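Local atomic coordinates of separin (Saccharomyces cerevisiae, PDB entry 5U1T), a protein that cleaves the Mcd1/Scc1 subunit of cohesin at the onset of anaphase as a caspase-like cysteine protease, and is held inactive by securin for most of the cell cycle. Residues L731-K734 with V735-N739; K915-D918 with D919-L923; D1032-D1035 with N1036-S1040. All blocks are in the same frame, centred on the assembly; numbering follows the deposited sequence.

Contact 1. Residues L731-K734 with V735-N739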
loop_
_atom_site.group_PDB
_atom_site.type_symbol
_atom_site.label_atom_id
_atom_site.label_comp_id
_atom_site.label_asym_id
_atom_site.label_seq_id
_atom_site.Cartn_x
_atom_site.Cartn_y
_atom_site.Cartn_z
ATOM N N LEU A 731 -9.952 -10.059 -4.193
ATOM C CA LEU A 731 -10.650 -9.323 -3.149
ATOM C C LEU A 731 -10.098 -9.656 -1.778
ATOM O O LEU A 731 -10.102 -8.821 -0.868
ATOM C CB LEU A 731 -12.146 -9.637 -3.152
ATOM C CG LEU A 731 -13.027 -9.167 -4.301
ATOM C CD1 LEU A 731 -14.477 -9.418 -3.924
ATOM C CD2 LEU A 731 -12.767 -7.702 -4.593
ATOM N N TYR A 732 -9.661 -10.896 -1.615
ATOM C CA TYR A 732 -9.120 -11.310 -0.333
ATOM C C TYR A 732 -7.828 -10.547 -0.074
ATOM O O TYR A 732 -7.606 -10.090 1.036
ATOM C CB TYR A 732 -8.892 -12.819 -0.287
ATOM C CG TYR A 732 -8.197 -13.295 0.967
ATOM C CD1 TYR A 732 -8.548 -12.793 2.219
ATOM C CD2 TYR A 732 -7.192 -14.255 0.902
ATOM C CE1 TYR A 732 -7.905 -13.230 3.373
ATOM C CE2 TYR A 732 -6.551 -14.701 2.044
ATOM C CZ TYR A 732 -6.907 -14.185 3.276
ATOM O OH TYR A 732 -6.257 -14.628 4.405
ATOM N N ILE A 733 -7.001 -10.392 -1.110
ATOM C CA ILE A 733 -5.797 -9.581 -1.027
ATOM C C ILE A 733 -6.159 -8.148 -0.620
ATOM O O ILE A 733 -5.482 -7.528 0.218
ATOM C CB ILE A 733 -5.033 -9.569 -2.364
ATOM C CG1 ILE A 733 -4.492 -10.956 -2.698
ATOM C CG2 ILE A 733 -3.888 -8.572 -2.328
ATOM C CD1 ILE A 733 -3.389 -11.411 -1.806
ATOM N N LYS A 734 -7.250 -7.639 -1.192
ATOM C CA LYS A 734 -7.689 -6.275 -0.928
ATOM C C LYS A 734 -8.187 -6.101 0.510
ATOM O O LYS A 734 -7.997 -5.041 1.103
ATOM C CB LYS A 734 -8.771 -5.863 -1.930
ATOM C CG LYS A 734 -8.213 -5.371 -3.267
ATOM C CD LYS A 734 -9.305 -5.232 -4.324
ATOM C CE LYS A 734 -8.759 -4.634 -5.622
ATOM N NZ LYS A 734 -9.847 -4.113 -6.531
ATOM N N VAL A 735 -8.812 -7.140 1.063
ATOM C CA VAL A 735 -9.224 -7.150 2.470
ATOM C C VAL A 735 -8.006 -7.045 3.408
ATOM O O VAL A 735 -7.985 -6.232 4.334
ATOM C CB VAL A 735 -10.055 -8.433 2.806
ATOM C CG1 VAL A 735 -10.073 -8.718 4.290
ATOM C CG2 VAL A 735 -11.479 -8.307 2.279
ATOM N N ILE A 736 -6.992 -7.863 3.157
ATOM C CA ILE A 736 -5.798 -7.850 3.977
ATOM C C ILE A 736 -5.150 -6.481 3.897
ATOM O O ILE A 736 -4.736 -5.933 4.907
ATOM C CB ILE A 736 -4.792 -8.933 3.550
ATOM C CG1 ILE A 736 -5.422 -10.322 3.649
ATOM C CG2 ILE A 736 -3.570 -8.895 4.431
ATOM C CD1 ILE A 736 -4.471 -11.449 3.256
ATOM N N LEU A 737 -5.083 -5.921 2.693
ATOM C CA LEU A 737 -4.537 -4.577 2.513
ATOM C C LEU A 737 -5.320 -3.526 3.303
ATOM O O LEU A 737 -4.732 -2.577 3.810
ATOM C CB LEU A 737 -4.512 -4.192 1.036
ATOM C CG LEU A 737 -3.524 -4.942 0.147
ATOM C CD1 LEU A 737 -3.775 -4.597 -1.314
ATOM C CD2 LEU A 737 -2.088 -4.646 0.529
ATOM N N LEU A 738 -6.640 -3.692 3.402
ATOM C CA LEU A 738 -7.459 -2.764 4.177
ATOM C C LEU A 738 -7.024 -2.781 5.636
ATOM O O LEU A 738 -6.851 -1.735 6.269
ATOM C CB LEU A 738 -8.948 -3.111 4.077
ATOM C CG LEU A 738 -9.856 -2.247 4.952
ATOM C CD1 LEU A 738 -10.038 -0.879 4.338
ATOM C CD2 LEU A 738 -11.185 -2.916 5.214
ATOM N N ASN A 739 -6.857 -3.990 6.163
ATOM C CA ASN A 739 -6.528 -4.169 7.563
ATOM C C ASN A 739 -5.095 -3.746 7.838
ATOM O O ASN A 739 -4.776 -3.323 8.933
ATOM C CB ASN A 739 -6.766 -5.616 7.988
ATOM C CG ASN A 739 -8.252 -5.937 8.175
ATOM O OD1 ASN A 739 -8.964 -6.213 7.207
ATOM N ND2 ASN A 739 -8.718 -5.921 9.418
#

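Contact 2. Residues K915-D918 with D919-L923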
loop_
_atom_site.group_PDB
_atom_site.type_symbol
_atom_site.label_atom_id
_atom_site.label_comp_id
_atom_site.label_asym_id
_atom_site.label_seq_id
_atom_site.Cartn_x
_atom_site.Cartn_y
_atom_site.Cartn_z
ATOM N N LYS A 915 9.255 27.866 12.176
ATOM C CA LYS A 915 8.275 28.904 12.478
ATOM C C LYS A 915 7.159 28.373 13.362
ATOM O O LYS A 915 6.851 27.175 13.337
ATOM C CB LYS A 915 7.659 29.461 11.205
ATOM C CG LYS A 915 8.615 30.221 10.351
ATOM C CD LYS A 915 7.970 30.733 9.094
ATOM C CE LYS A 915 9.010 31.512 8.303
ATOM N NZ LYS A 915 8.414 32.019 7.031
ATOM N N ASP A 916 6.566 29.259 14.158
ATOM C CA ASP A 916 5.307 28.944 14.804
ATOM C C ASP A 916 4.289 29.856 14.174
ATOM O O ASP A 916 4.605 30.970 13.788
ATOM C CB ASP A 916 5.356 29.135 16.320
ATOM C CG ASP A 916 5.609 30.593 16.739
ATOM O OD1 ASP A 916 4.628 31.352 16.913
ATOM O OD2 ASP A 916 6.792 30.960 16.906
ATOM N N ILE A 917 3.069 29.375 14.038
ATOM C CA ILE A 917 2.086 30.118 13.292
ATOM C C ILE A 917 1.022 30.603 14.238
ATOM O O ILE A 917 1.033 30.294 15.436
ATOM C CB ILE A 917 1.442 29.266 12.159
ATOM C CG1 ILE A 917 0.613 28.103 12.725
ATOM C CG2 ILE A 917 2.516 28.740 11.195
ATOM C CD1 ILE A 917 0.426 26.934 11.730
ATOM N N ASP A 918 0.110 31.380 13.676
ATOM C CA ASP A 918 -1.029 31.890 14.397
ATOM C C ASP A 918 -1.862 30.707 14.866
ATOM O O ASP A 918 -2.196 29.841 14.081
ATOM C CB ASP A 918 -1.813 32.815 13.479
ATOM C CG ASP A 918 -2.968 33.488 14.164
ATOM O OD1 ASP A 918 -3.350 33.092 15.289
ATOM O OD2 ASP A 918 -3.518 34.426 13.550
ATOM N N ASP A 919 -2.175 30.668 16.154
ATOM C CA ASP A 919 -2.910 29.549 16.745
ATOM C C ASP A 919 -4.266 29.344 16.081
ATOM O O ASP A 919 -4.714 28.205 15.886
ATOM C CB ASP A 919 -3.091 29.763 18.258
ATOM C CG ASP A 919 -1.789 29.576 19.040
ATOM O OD1 ASP A 919 -0.796 29.087 18.451
ATOM O OD2 ASP A 919 -1.769 29.895 20.256
ATOM N N SER A 920 -4.902 30.447 15.705
ATOM C CA SER A 920 -6.219 30.396 15.073
ATOM C C SER A 920 -6.220 29.722 13.693
ATOM O O SER A 920 -7.264 29.276 13.220
ATOM C CB SER A 920 -6.788 31.810 14.944
ATOM O OG SER A 920 -6.029 32.564 14.012
ATOM N N ILE A 921 -5.056 29.650 13.051
ATOM C CA ILE A 921 -4.964 29.079 11.713
ATOM C C ILE A 921 -4.168 27.772 11.698
ATOM O O ILE A 921 -3.859 27.227 10.629
ATOM C CB ILE A 921 -4.323 30.077 10.731
ATOM C CG1 ILE A 921 -2.851 30.322 11.075
ATOM C CG2 ILE A 921 -5.094 31.375 10.730
ATOM C CD1 ILE A 921 -2.120 31.182 10.057
ATOM N N CYS A 922 -3.845 27.271 12.889
ATOM C CA CYS A 922 -3.113 26.016 13.023
ATOM C C CYS A 922 -4.085 24.876 13.278
ATOM O O CYS A 922 -4.982 25.009 14.100
ATOM C CB CYS A 922 -2.093 26.105 14.171
ATOM S SG CYS A 922 -0.939 24.709 14.298
ATOM N N LEU A 923 -3.923 23.763 12.572
ATOM C CA LEU A 923 -4.748 22.584 12.840
ATOM C C LEU A 923 -4.504 22.084 14.258
ATOM O O LEU A 923 -3.349 22.004 14.676
ATOM C CB LEU A 923 -4.439 21.463 11.844
ATOM C CG LEU A 923 -4.945 21.554 10.409
ATOM C CD1 LEU A 923 -4.180 20.580 9.547
ATOM C CD2 LEU A 923 -6.421 21.242 10.363
#

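Contact 3. Residues D1032-D1035 with N1036-S1040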
loop_
_atom_site.group_PDB
_atom_site.type_symbol
_atom_site.label_atom_id
_atom_site.label_comp_id
_atom_site.label_asym_id
_atom_site.label_seq_id
_atom_site.Cartn_x
_atom_site.Cartn_y
_atom_site.Cartn_z
ATOM N N ASP A 1032 4.101 14.664 27.416
ATOM C CA ASP A 1032 3.792 13.444 26.642
ATOM C C ASP A 1032 3.767 13.644 25.123
ATOM O O ASP A 1032 3.796 12.670 24.360
ATOM C CB ASP A 1032 2.451 12.865 27.069
ATOM C CG ASP A 1032 1.428 13.942 27.317
ATOM O OD1 ASP A 1032 1.573 14.640 28.357
ATOM O OD2 ASP A 1032 0.504 14.095 26.476
ATOM N N THR A 1033 3.720 14.896 24.680
ATOM C CA THR A 1033 3.803 15.172 23.254
ATOM C C THR A 1033 5.252 15.347 22.767
ATOM O O THR A 1033 5.473 15.676 21.599
ATOM C CB THR A 1033 2.998 16.423 22.891
ATOM O OG1 THR A 1033 3.731 17.574 23.304
ATOM C CG2 THR A 1033 1.658 16.418 23.601
ATOM N N LEU A 1034 6.235 15.110 23.640
ATOM C CA LEU A 1034 7.635 15.352 23.271
ATOM C C LEU A 1034 8.439 14.097 22.971
ATOM O O LEU A 1034 8.278 13.073 23.619
ATOM C CB LEU A 1034 8.336 16.131 24.374
ATOM C CG LEU A 1034 7.685 17.461 24.733
ATOM C CD1 LEU A 1034 8.373 18.139 25.919
ATOM C CD2 LEU A 1034 7.734 18.317 23.505
ATOM N N ASP A 1035 9.303 14.180 21.970
ATOM C CA ASP A 1035 10.303 13.148 21.767
ATOM C C ASP A 1035 11.389 13.370 22.802
ATOM O O ASP A 1035 11.585 14.503 23.258
ATOM C CB ASP A 1035 10.882 13.211 20.371
ATOM C CG ASP A 1035 11.388 14.579 20.039
ATOM O OD1 ASP A 1035 10.542 15.439 19.676
ATOM O OD2 ASP A 1035 12.617 14.813 20.176
ATOM N N ASN A 1036 12.097 12.311 23.173
ATOM C CA ASN A 1036 13.062 12.393 24.249
ATOM C C ASN A 1036 14.099 13.494 24.063
ATOM O O ASN A 1036 14.439 14.178 25.028
ATOM C CB ASN A 1036 13.772 11.060 24.435
ATOM C CG ASN A 1036 14.298 10.887 25.853
ATOM O OD1 ASN A 1036 13.517 10.832 26.811
ATOM N ND2 ASN A 1036 15.624 10.817 25.993
ATOM N N HIS A 1037 14.578 13.695 22.843
ATOM C CA HIS A 1037 15.599 14.705 22.629
ATOM C C HIS A 1037 15.038 16.124 22.839
ATOM O O HIS A 1037 15.767 17.037 23.214
ATOM C CB HIS A 1037 16.212 14.566 21.238
ATOM C CG HIS A 1037 17.159 15.668 20.880
ATOM N ND1 HIS A 1037 18.477 15.685 21.297
ATOM C CD2 HIS A 1037 16.980 16.797 20.155
ATOM C CE1 HIS A 1037 19.063 16.778 20.842
ATOM N NE2 HIS A 1037 18.180 17.463 20.134
ATOM N N GLU A 1038 13.740 16.295 22.600
ATOM C CA GLU A 1038 13.084 17.569 22.850
ATOM C C GLU A 1038 12.806 17.745 24.347
ATOM O O GLU A 1038 12.857 18.864 24.870
ATOM C CB GLU A 1038 11.779 17.684 22.051
ATOM C CG GLU A 1038 11.087 19.041 22.190
ATOM C CD GLU A 1038 11.956 20.206 21.704
ATOM O OE1 GLU A 1038 12.827 19.981 20.837
ATOM O OE2 GLU A 1038 11.784 21.349 22.189
ATOM N N LEU A 1039 12.500 16.639 25.026
ATOM C CA LEU A 1039 12.253 16.665 26.462
ATOM C C LEU A 1039 13.527 17.085 27.161
ATOM O O LEU A 1039 13.498 17.705 28.198
ATOM C CB LEU A 1039 11.786 15.300 26.976
ATOM C CG LEU A 1039 11.527 15.195 28.480
ATOM C CD1 LEU A 1039 10.386 16.101 28.925
ATOM C CD2 LEU A 1039 11.279 13.746 28.909
ATOM N N SER A 1040 14.649 16.746 26.552
ATOM C CA SER A 1040 15.956 17.073 27.063
ATOM C C SER A 1040 16.225 18.581 26.972
ATOM O O SER A 1040 16.612 19.226 27.966
ATOM C CB SER A 1040 16.992 16.266 26.290
ATOM O OG SER A 1040 18.294 16.790 26.429
#

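Contact 1. Residues L731-K734 with V735-N739
Leu731 begins the contact through its backbone: its O accepts from Val735 N at 2.9 Å, while Val735 CG2, the branch beside the backbone N, rests near the same oxygen. Tyr732 makes the main side-chain contact one residue on. With CG anti to the backbone N (chi1 174°), the ring swings to lie alongside the next turn, and Ile736 CD1 sits over one face, 4.0 Å from the centroid of the Tyr732 ring and displaced toward the rim. This is a CH-pi contact, closest at Tyr732 CZ. A serine here would probably leave the end of Ile736 without its aromatic platform and open a gap beside Asn723 and Lys776. The spacing is that of i to i+4 pairs in an alpha-helix, here near the start of helix 729-752, and Tyr732 O takes Ile736 N at 3.1 Å in a nearly straight bond (N-H...O 165°). Ile733 repeats the pattern with aliphatic groups: its CG2 meets Leu737 CD1 at 4.1 Å, and both side chains also reach Leu773 of helix 756-775 and Ser784 of helix 782-805. Lys734 O receives Leu738 N at 3.0 Å, whereas the extended Lys734 side chain carries NZ to a salt bridge with Glu681.

Contact 2. Residues K915-D918 with D919-L923
Asp918 and Ser920 face each other across the start of a short 3-10 turn, residues 919-921, in the loop between helices 905-912 and 927-946. The Asp918 carboxylate makes an Asx turn: OD1 accepts from Ser920 N at 3.1 Å, the donor standing well above the carboxylate plane (54° out of it). Ser920 OG adds a weak bond to the same oxygen, so that two groups of one residue grip Asp918 OD1. The main chain closes the turn in the i to i+3 pattern of a 3-10 helix, with Ile921 N donating to Asp918 O at 3.0 Å.

Apolar side chains meet round the turn. Ile921 CG1 lies between its own backbone N and carbonyl carbon (chi1 67°), a placement that sets it against Asp918 CB at 3.6 Å. Ile917 and Cys922 approach from the two ends of the turn; the Ile917 CG1-CD1 arm runs beside the CB-SG bond of Cys922, and the pair is flanked by Asn907 and Leu911, which touch Ile917, and by Asn930, which touches Cys922. Asp919 OD1 forms a salt bridge with Arg934 of helix 927-946, a residue that also pairs with Asp916. Ile917 CD1 comes to 3.6 Å from Cys922 CB and also reaches Cys922 SG, at 3.7 Å.

Contact 3. Residues D1032-D1035 with N1036-S1040
Asp1035 has its CG set between its own backbone N and carbonyl carbon (chi1 53°), which folds the carboxylate back over the first turn of the following helix and brings OD2 to Glu1038 N at 3.1 Å. The amide of Glu1038 meets OD2 from well above the carboxylate plane, and Glu1038 CB lies off the same face, 3.5 Å from Asp1035 OD1. With CG anti to its backbone N (chi1 -176°), Glu1038 extends that carbon to Leu1034 CD2, and a bend at chi2 then leads its carboxylate off to His936, whose NE2 is hydrogen-bonded to Glu1038 OE2. The two carboxylates are turned 58° against each other, and their like charges stay apart.

Asp1035 is thus the N-cap of helix 1036-1054, its side chain taking up an amide of the first turn, which lacks an i-4 carbonyl of the helix. A negative charge at this end would probably also be favoured by the helix dipole. The same residue serves the helix through its main chain: Asp1035 O receives Leu1039 N at 2.9 Å, nearly along the C=O axis, and a weak second bond from Glu1038 N.

Ahead of the cap, Leu1034 points toward the first turn of the helix. Its CD2 lies against Glu1038 CG at 3.7 Å and its CD1 against Leu1039 CD1 at 4.2 Å, the two leucines crossing at about a right angle in the hydrophobic staple that accompanies the N-cap. Ile932 of helix 927-946 touches both Leu1034 and Glu1038, whereas Leu1039 packs on Leu1075 and Pro1076 at the start of helix 1075-1088.

In the fold
From the N terminus the three contacts follow one another in series, none enclosing or crossing another. Each joins two adjoining segments, through residues a few positions apart, so none closes a long loop. Contact 1 lies along one helix, near the start of 729-752 in the helical part of the chain, among helices 680-689, 756-775 and 782-805. Contact 2 closes a 3-10 turn in the connection from helix 905-912 to helix 927-946, and contact 3 opens helix 1036-1054. The last two share helix 927-946 as a neighbour and have centres about 21 Å apart; contact 1 lies farther off, its centre about 38 Å from that of contact 2 and 36 Å from that of contact 3.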